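Local atomic coordinates of terminal oxygenase component of carbazole 1,9a-dioxygenase (Nocardioides aromaticivorans, PDB entry 3GCF), a protein that is the terminal oxygenase component of carbazole 1,9a-dioxygenase, a Rieske non-heme iron enzyme that probably takes electrons from ferredoxin to dihydroxylate carbazole with molecular oxygen. Residues 76-81 and 97-102; 69-74 and 127-132. One frame throughout, in Å; residues are numbered along the deposited sequence.

Contact 1 (76-81 and 97-102). With FES (Fe2/s2 (inorganic) cluster), chain Q.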
ATOM      1  N   ALA A  76      -2.407  27.947   5.448  1.00 10.88           N
ATOM      2  CA  ALA A  76      -3.471  28.103   6.435  1.00 10.40           C
ATOM      3  C   ALA A  76      -4.855  28.087   5.782  1.00 10.91           C
ATOM      4  O   ALA A  76      -5.854  27.797   6.443  1.00 11.38           O
ATOM      5  CB  ALA A  76      -3.277  29.409   7.204  1.00  9.36           C
ATOM      6  N   HIS A  77      -4.914  28.398   4.490  1.00  8.96           N
ATOM      7  CA  HIS A  77      -6.187  28.441   3.768  1.00  8.87           C
ATOM      8  C   HIS A  77      -6.830  27.058   3.628  1.00  9.49           C
ATOM      9  O   HIS A  77      -7.804  26.745   4.316  1.00 10.57           O
ATOM     10  CB  HIS A  77      -5.976  29.058   2.383  1.00  9.30           C
ATOM     11  CG  HIS A  77      -7.239  29.233   1.599  1.00 11.07           C
ATOM     12  ND1 HIS A  77      -7.256  29.295   0.221  1.00 11.50           N
ATOM     13  CD2 HIS A  77      -8.521  29.406   1.999  1.00  9.98           C
ATOM     14  CE1 HIS A  77      -8.493  29.499  -0.193  1.00 10.71           C
ATOM     15  NE2 HIS A  77      -9.280  29.571   0.865  1.00 10.19           N
ATOM     16  N   ARG A  78      -6.294  26.228   2.734  1.00  8.96           N
ATOM     17  CA  ARG A  78      -6.845  24.893   2.543  1.00 10.35           C
ATOM     18  C   ARG A  78      -5.822  23.780   2.792  1.00 10.87           C
ATOM     19  O   ARG A  78      -5.916  22.690   2.228  1.00 10.35           O
ATOM     20  CB  ARG A  78      -7.457  24.765   1.145  1.00  8.54           C
ATOM     21  CG  ARG A  78      -8.574  25.775   0.877  1.00  9.03           C
ATOM     22  CD  ARG A  78      -9.317  25.446  -0.416  1.00  9.91           C
ATOM     23  NE  ARG A  78      -9.974  24.146  -0.317  1.00 11.20           N
ATOM     24  CZ  ARG A  78     -11.285  23.954  -0.423  1.00 11.75           C
ATOM     25  NH1 ARG A  78     -12.100  24.980  -0.642  1.00  9.53           N
ATOM     26  NH2 ARG A  78     -11.782  22.732  -0.291  1.00 10.05           N
ATOM     27  N   GLY A  79      -4.837  24.080   3.633  1.00 11.32           N
ATOM     28  CA  GLY A  79      -3.834  23.104   4.021  1.00 11.18           C
ATOM     29  C   GLY A  79      -2.864  22.500   3.026  1.00 13.54           C
ATOM     30  O   GLY A  79      -2.159  21.559   3.384  1.00 15.47           O
ATOM     31  N   VAL A  80      -2.794  23.007   1.800  1.00 13.66           N
ATOM     32  CA  VAL A  80      -1.860  22.420   0.845  1.00 11.78           C
ATOM     33  C   VAL A  80      -0.405  22.747   1.171  1.00 13.53           C
ATOM     34  O   VAL A  80      -0.102  23.774   1.779  1.00 13.88           O
ATOM     35  CB  VAL A  80      -2.133  22.888  -0.610  1.00 11.25           C
ATOM     36  CG1 VAL A  80      -3.560  22.543  -1.016  1.00  7.35           C
ATOM     37  CG2 VAL A  80      -1.865  24.382  -0.743  1.00  9.37           C
ATOM     38  N   PRO A  81       0.516  21.842   0.811  1.00 13.92           N
ATOM     39  CA  PRO A  81       1.934  22.104   1.079  1.00 13.40           C
ATOM     40  C   PRO A  81       2.484  23.020  -0.011  1.00 13.71           C
ATOM     41  O   PRO A  81       2.168  22.846  -1.189  1.00 13.05           O
ATOM     42  CB  PRO A  81       2.563  20.710   1.041  1.00 14.96           C
ATOM     43  CG  PRO A  81       1.654  19.938   0.120  1.00 14.95           C
ATOM     44  CD  PRO A  81       0.280  20.415   0.526  1.00 13.04           C
ATOM     45  N   TRP A  97       0.962  28.544  -4.001  1.00  8.18           N
ATOM     46  CA  TRP A  97       0.680  28.359  -5.419  1.00  8.78           C
ATOM     47  C   TRP A  97      -0.812  28.274  -5.749  1.00  9.38           C
ATOM     48  O   TRP A  97      -1.193  28.396  -6.911  1.00 10.00           O
ATOM     49  CB  TRP A  97       1.333  27.065  -5.917  1.00  7.19           C
ATOM     50  CG  TRP A  97       0.929  25.852  -5.101  1.00  7.30           C
ATOM     51  CD1 TRP A  97       1.589  25.330  -4.023  1.00  8.25           C
ATOM     52  CD2 TRP A  97      -0.255  25.054  -5.267  1.00  7.44           C
ATOM     53  NE1 TRP A  97       0.891  24.259  -3.507  1.00  5.60           N
ATOM     54  CE2 TRP A  97      -0.242  24.069  -4.251  1.00  7.22           C
ATOM     55  CE3 TRP A  97      -1.326  25.078  -6.174  1.00  6.16           C
ATOM     56  CZ2 TRP A  97      -1.263  23.115  -4.115  1.00  8.10           C
ATOM     57  CZ3 TRP A  97      -2.340  24.131  -6.037  1.00  5.84           C
ATOM     58  CH2 TRP A  97      -2.300  23.163  -5.016  1.00  6.94           C
ATOM     59  N   TYR A  98      -1.653  28.060  -4.743  1.00  8.04           N
ATOM     60  CA  TYR A  98      -3.082  27.893  -4.995  1.00  7.92           C
ATOM     61  C   TYR A  98      -3.907  29.178  -5.132  1.00  8.56           C
ATOM     62  O   TYR A  98      -4.491  29.413  -6.189  1.00  7.28           O
ATOM     63  CB  TYR A  98      -3.681  26.973  -3.922  1.00  6.98           C
ATOM     64  CG  TYR A  98      -4.884  26.169  -4.376  1.00  8.90           C
ATOM     65  CD1 TYR A  98      -5.224  26.073  -5.729  1.00  8.10           C
ATOM     66  CD2 TYR A  98      -5.695  25.516  -3.448  1.00  8.90           C
ATOM     67  CE1 TYR A  98      -6.348  25.351  -6.141  1.00  7.88           C
ATOM     68  CE2 TYR A  98      -6.817  24.795  -3.850  1.00 11.13           C
ATOM     69  CZ  TYR A  98      -7.140  24.718  -5.197  1.00 10.36           C
ATOM     70  OH  TYR A  98      -8.265  24.022  -5.590  1.00 13.44           O
ATOM     71  N   HIS A  99      -3.968  29.999  -4.082  1.00  8.29           N
ATOM     72  CA  HIS A  99      -4.726  31.253  -4.144  1.00  7.07           C
ATOM     73  C   HIS A  99      -3.844  32.466  -3.840  1.00  9.22           C
ATOM     74  O   HIS A  99      -4.349  33.563  -3.593  1.00  6.51           O
ATOM     75  CB  HIS A  99      -5.905  31.256  -3.159  1.00  6.86           C
ATOM     76  CG  HIS A  99      -6.809  30.070  -3.280  1.00  7.03           C
ATOM     77  ND1 HIS A  99      -6.568  28.882  -2.625  1.00  6.48           N
ATOM     78  CD2 HIS A  99      -7.958  29.890  -3.975  1.00  6.60           C
ATOM     79  CE1 HIS A  99      -7.530  28.022  -2.911  1.00  8.57           C
ATOM     80  NE2 HIS A  99      -8.385  28.609  -3.729  1.00  9.45           N
ATOM     81  N   GLY A 100      -2.528  32.263  -3.832  1.00  9.69           N
ATOM     82  CA  GLY A 100      -1.619  33.369  -3.576  1.00 10.06           C
ATOM     83  C   GLY A 100      -1.449  33.889  -2.156  1.00  9.87           C
ATOM     84  O   GLY A 100      -0.875  34.961  -1.965  1.00  9.55           O
ATOM     85  N   TRP A 101      -1.940  33.177  -1.148  1.00  8.98           N
ATOM     86  CA  TRP A 101      -1.741  33.662   0.216  1.00 10.54           C
ATOM     87  C   TRP A 101      -0.227  33.748   0.418  1.00 10.66           C
ATOM     88  O   TRP A 101       0.501  32.799   0.123  1.00 11.44           O
ATOM     89  CB  TRP A 101      -2.377  32.710   1.229  1.00  8.82           C
ATOM     90  CG  TRP A 101      -3.873  32.858   1.331  1.00  8.40           C
ATOM     91  CD1 TRP A 101      -4.736  33.223   0.331  1.00  5.68           C
ATOM     92  CD2 TRP A 101      -4.686  32.582   2.481  1.00  8.44           C
ATOM     93  NE1 TRP A 101      -6.033  33.188   0.787  1.00  7.22           N
ATOM     94  CE2 TRP A 101      -6.032  32.797   2.102  1.00  8.79           C
ATOM     95  CE3 TRP A 101      -4.409  32.170   3.793  1.00  8.88           C
ATOM     96  CZ2 TRP A 101      -7.100  32.613   2.989  1.00  7.83           C
ATOM     97  CZ3 TRP A 101      -5.470  31.987   4.675  1.00  7.99           C
ATOM     98  CH2 TRP A 101      -6.802  32.210   4.267  1.00  8.39           C
ATOM     99  N   THR A 102       0.240  34.892   0.908  1.00 11.25           N
ATOM    100  CA  THR A 102       1.668  35.124   1.093  1.00  9.94           C
ATOM    101  C   THR A 102       2.039  35.346   2.552  1.00 11.25           C
ATOM    102  O   THR A 102       1.407  36.131   3.262  1.00 11.51           O
ATOM    103  CB  THR A 102       2.100  36.327   0.236  1.00 10.35           C
ATOM    104  OG1 THR A 102       1.694  36.093  -1.118  1.00  9.76           O
ATOM    105  CG2 THR A 102       3.609  36.521   0.272  1.00  8.67           C
TER
HETATM  106 FE1  FES Q 401      -2.930  28.291  -0.100  1.00 10.19          FE
HETATM  107 FE2  FES Q 401      -5.484  28.786  -0.834  1.00 10.51          FE
HETATM  108  S1  FES Q 401      -3.824  30.232  -0.789  1.00 12.38           S
HETATM  109  S2  FES Q 401      -4.566  26.800  -0.088  1.00  9.94           S

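Contact 2 (69-74 and 127-132)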
ATOM      1  N   LYS A  69      15.583  29.955   6.375  1.00 12.85           N
ATOM      2  CA  LYS A  69      14.346  30.119   7.123  1.00 12.85           C
ATOM      3  C   LYS A  69      13.564  28.813   7.097  1.00 12.86           C
ATOM      4  O   LYS A  69      13.645  28.054   6.134  1.00 13.29           O
ATOM      5  CB  LYS A  69      13.490  31.229   6.497  1.00 14.54           C
ATOM      6  CG  LYS A  69      14.233  32.531   6.185  1.00 17.15           C
ATOM      7  CD  LYS A  69      14.844  33.170   7.426  1.00 18.46           C
ATOM      8  CE  LYS A  69      13.784  33.502   8.465  1.00 21.34           C
ATOM      9  NZ  LYS A  69      14.381  34.111   9.691  1.00 24.37           N
ATOM     10  N   ALA A  70      12.810  28.554   8.159  1.00 11.33           N
ATOM     11  CA  ALA A  70      11.995  27.352   8.237  1.00 12.24           C
ATOM     12  C   ALA A  70      10.554  27.731   8.561  1.00 12.05           C
ATOM     13  O   ALA A  70      10.283  28.389   9.571  1.00 12.54           O
ATOM     14  CB  ALA A  70      12.539  26.403   9.303  1.00 11.76           C
ATOM     15  N   ILE A  71       9.633  27.312   7.700  1.00 11.05           N
ATOM     16  CA  ILE A  71       8.220  27.604   7.895  1.00 10.00           C
ATOM     17  C   ILE A  71       7.406  26.332   7.656  1.00 10.44           C
ATOM     18  O   ILE A  71       7.840  25.440   6.932  1.00 12.03           O
ATOM     19  CB  ILE A  71       7.755  28.734   6.928  1.00 10.05           C
ATOM     20  CG1 ILE A  71       6.301  29.109   7.215  1.00  9.50           C
ATOM     21  CG2 ILE A  71       7.907  28.288   5.471  1.00  9.04           C
ATOM     22  CD1 ILE A  71       5.917  30.488   6.686  1.00 11.33           C
ATOM     23  N   ALA A  72       6.239  26.240   8.280  1.00  9.94           N
ATOM     24  CA  ALA A  72       5.398  25.065   8.116  1.00 11.43           C
ATOM     25  C   ALA A  72       5.040  24.897   6.638  1.00 13.07           C
ATOM     26  O   ALA A  72       4.642  25.860   5.970  1.00 11.96           O
ATOM     27  CB  ALA A  72       4.137  25.203   8.956  1.00  8.81           C
ATOM     28  N   ASP A  73       5.197  23.677   6.134  1.00 13.11           N
ATOM     29  CA  ASP A  73       4.900  23.378   4.738  1.00 13.87           C
ATOM     30  C   ASP A  73       3.421  23.017   4.581  1.00 14.10           C
ATOM     31  O   ASP A  73       3.068  21.914   4.157  1.00 13.75           O
ATOM     32  CB  ASP A  73       5.792  22.230   4.258  1.00 13.07           C
ATOM     33  CG  ASP A  73       5.690  21.994   2.768  1.00 12.31           C
ATOM     34  OD1 ASP A  73       5.245  22.905   2.039  1.00 13.38           O
ATOM     35  OD2 ASP A  73       6.074  20.896   2.318  1.00 16.14           O
ATOM     36  N   GLY A  74       2.568  23.972   4.939  1.00 14.12           N
ATOM     37  CA  GLY A  74       1.131  23.788   4.862  1.00 12.54           C
ATOM     38  C   GLY A  74       0.463  25.147   4.931  1.00 14.02           C
ATOM     39  O   GLY A  74       0.668  25.904   5.880  1.00 13.89           O
ATOM     40  N   ILE A 127       0.989  31.106  10.194  1.00 15.17           N
ATOM     41  CA  ILE A 127       1.372  29.713  10.323  1.00 15.44           C
ATOM     42  C   ILE A 127       2.672  29.642  11.108  1.00 15.62           C
ATOM     43  O   ILE A 127       3.334  30.653  11.338  1.00 14.08           O
ATOM     44  CB  ILE A 127       1.550  29.023   8.948  1.00 16.10           C
ATOM     45  CG1 ILE A 127       2.464  29.859   8.050  1.00 14.05           C
ATOM     46  CG2 ILE A 127       0.189  28.801   8.297  1.00 13.15           C
ATOM     47  CD1 ILE A 127       2.698  29.230   6.694  1.00 14.18           C
ATOM     48  N   LYS A 128       3.031  28.436  11.517  1.00 15.48           N
ATOM     49  CA  LYS A 128       4.234  28.214  12.301  1.00 14.90           C
ATOM     50  C   LYS A 128       5.552  28.398  11.554  1.00 14.88           C
ATOM     51  O   LYS A 128       5.702  27.973  10.407  1.00 12.58           O
ATOM     52  CB  LYS A 128       4.173  26.798  12.888  1.00 18.46           C
ATOM     53  CG  LYS A 128       5.476  26.258  13.465  1.00 23.53           C
ATOM     54  CD  LYS A 128       5.775  26.803  14.854  1.00 25.76           C
ATOM     55  CE  LYS A 128       6.961  26.065  15.476  1.00 28.10           C
ATOM     56  NZ  LYS A 128       7.342  26.617  16.804  1.00 29.18           N
ATOM     57  N   VAL A 129       6.495  29.065  12.212  1.00 14.55           N
ATOM     58  CA  VAL A 129       7.842  29.240  11.682  1.00 13.87           C
ATOM     59  C   VAL A 129       8.717  28.611  12.765  1.00 14.10           C
ATOM     60  O   VAL A 129       8.330  28.593  13.935  1.00 13.75           O
ATOM     61  CB  VAL A 129       8.216  30.722  11.470  1.00 15.26           C
ATOM     62  CG1 VAL A 129       7.487  31.262  10.251  1.00 13.17           C
ATOM     63  CG2 VAL A 129       7.881  31.538  12.708  1.00 15.22           C
ATOM     64  N   TYR A 130       9.878  28.077  12.397  1.00 14.28           N
ATOM     65  CA  TYR A 130      10.729  27.431  13.397  1.00 13.62           C
ATOM     66  C   TYR A 130      12.075  28.103  13.608  1.00 13.20           C
ATOM     67  O   TYR A 130      12.645  28.684  12.690  1.00 15.41           O
ATOM     68  CB  TYR A 130      10.994  25.967  13.018  1.00 12.61           C
ATOM     69  CG  TYR A 130       9.766  25.156  12.700  1.00 13.50           C
ATOM     70  CD1 TYR A 130       9.068  25.350  11.508  1.00 14.42           C
ATOM     71  CD2 TYR A 130       9.297  24.190  13.591  1.00 12.22           C
ATOM     72  CE1 TYR A 130       7.930  24.603  11.211  1.00 16.25           C
ATOM     73  CE2 TYR A 130       8.164  23.441  13.306  1.00 14.87           C
ATOM     74  CZ  TYR A 130       7.486  23.650  12.117  1.00 16.91           C
ATOM     75  OH  TYR A 130       6.364  22.910  11.833  1.00 22.15           O
ATOM     76  N   PRO A 131      12.603  28.033  14.834  1.00 13.73           N
ATOM     77  CA  PRO A 131      13.908  28.661  15.049  1.00 12.92           C
ATOM     78  C   PRO A 131      14.901  27.822  14.243  1.00 13.79           C
ATOM     79  O   PRO A 131      14.800  26.594  14.216  1.00 13.62           O
ATOM     80  CB  PRO A 131      14.126  28.513  16.553  1.00 11.37           C
ATOM     81  CG  PRO A 131      12.725  28.408  17.110  1.00 12.84           C
ATOM     82  CD  PRO A 131      12.039  27.528  16.097  1.00 12.50           C
ATOM     83  N   VAL A 132      15.843  28.480  13.579  1.00 14.14           N
ATOM     84  CA  VAL A 132      16.839  27.785  12.779  1.00 15.04           C
ATOM     85  C   VAL A 132      18.245  28.216  13.183  1.00 15.32           C
ATOM     86  O   VAL A 132      18.469  29.367  13.538  1.00 14.73           O
ATOM     87  CB  VAL A 132      16.666  28.109  11.274  1.00 16.32           C
ATOM     88  CG1 VAL A 132      17.846  27.558  10.473  1.00 15.44           C
ATOM     89  CG2 VAL A 132      15.360  27.531  10.762  1.00 17.09           C
TER
HETATM   90  O   HOH W   1      12.997  30.127  10.468  1.00  9.03           O

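Contact 1 (76-81 and 97-102)
His77 and His99 meet at one iron of the [2Fe-2S] cluster. His77 ND1 lies 2.1 Å from FE2, and His99 ND1 lies 2.1 Å from the same FE2. The rings form a T-shaped pair with planes 74° apart: the edge of His77 at CE1 is turned to the face of His99. The two ND1 atoms come close without a hydrogen bond, because each coordinates the metal. This is the Rieske arrangement, two histidines on one iron, with Cys75 and Cys96 completing the protein ligands of the cluster.

Packing is densest around His77. With CG anti to the backbone N (chi1 -176°), the ring is carried out toward FE2 while CB stays 3.5 Å from the centroid of the Trp101 six-membered ring in a CH-pi contact. The His77 ring makes an offset stack on that same ring, the planes 15° apart, and Trp101 CD1 is 3.3 Å from cluster sulfur S1. Arg78 CG covers the opposite face of the His77 ring, and Arg78 CD is 4.0 Å from His99 CE1.

The Val80 end is looser: Val80 CG1 is 4.4 Å from Tyr98 CD2, and Pro81 is partly exposed. One straight bond closes it, Trp97 NE1 donating in its ring plane to Pro81 O at 3.0 Å, with Val80 CB against Trp97 CZ2.

A second subunit takes the outward polar groups: its Asp186 bonds His99 NE2, its Asp363 bonds His77 NE2, and its Glu182 forms a salt bridge with Arg78. The Asp186 link is consistent with an electron path between subunits, as in related Rieske oxygenases. Within the chain, 76-81 lies in the loop between strands 67-72 and 93-95; Trp101, on strand 101-104, packs on Leu110 and Val113 of strand 110-113.

Contact 2 (69-74 and 127-132)
Ala72 and Lys128, with Ala70 and Tyr130, join strands 67-72 and 129-135 as antiparallel neighbours in the six-stranded sheet of the Rieske domain. Ala72 N donates to Lys128 O at 2.8 Å, and Tyr130 N donates to Ala70 O at 2.9 Å. On the other side of the Ala70-Tyr130 pair, water 1 takes the place of a second direct bond, accepting from Ala70 N at 2.8 Å and donating to Tyr130 O at 2.7 Å.

Between the direct bonds, Ile71 faces Val129 as a non-hydrogen-bonded pair, their CA atoms 4.1 Å apart. Ile71, its CG1 anti to the backbone N (chi1 -176°), reaches along this face to cross Ile127 at about a right angle, with Ile71 CD1 only 3.5 Å from Ile127 CD1. Tyr103 of strand 101-104 packs against both isoleucines.

Ala70 and Tyr130 point to the other face. The Tyr130 ring turns its edge to the backbone of 70-72, and Lys128 CG lies over one of its faces; its hydroxyl bonds Glu57, and Val141 and Ile143 of strand 138-143 pack on the side chain. At the far end Val132 CG2 presses on Ala70 CB at 3.4 Å, tighter than an ordinary methyl contact.

Both contacts belong to the Rieske domain, with contact 1 nested along the chain inside the loop that contact 2 closes. Contact 1 is the more buried, much of its cover coming from a second subunit, and its chemistry is metal coordination and aromatic packing between a loop and the run into strand 101-104. Contact 2 is partly buried, touched by no other subunit, and relies on backbone pairing, a water and mostly aliphatic side chains, with one tyrosine ring. Segment 69-74 leaves its strand after Ala72 and leads through Cys75 into the cluster loop. The two contacts also touch directly: Ala76 CB packs on Ile127 CG2 at 3.7 Å, and Pro81 CB lies 3.4 Å from Asp73 O.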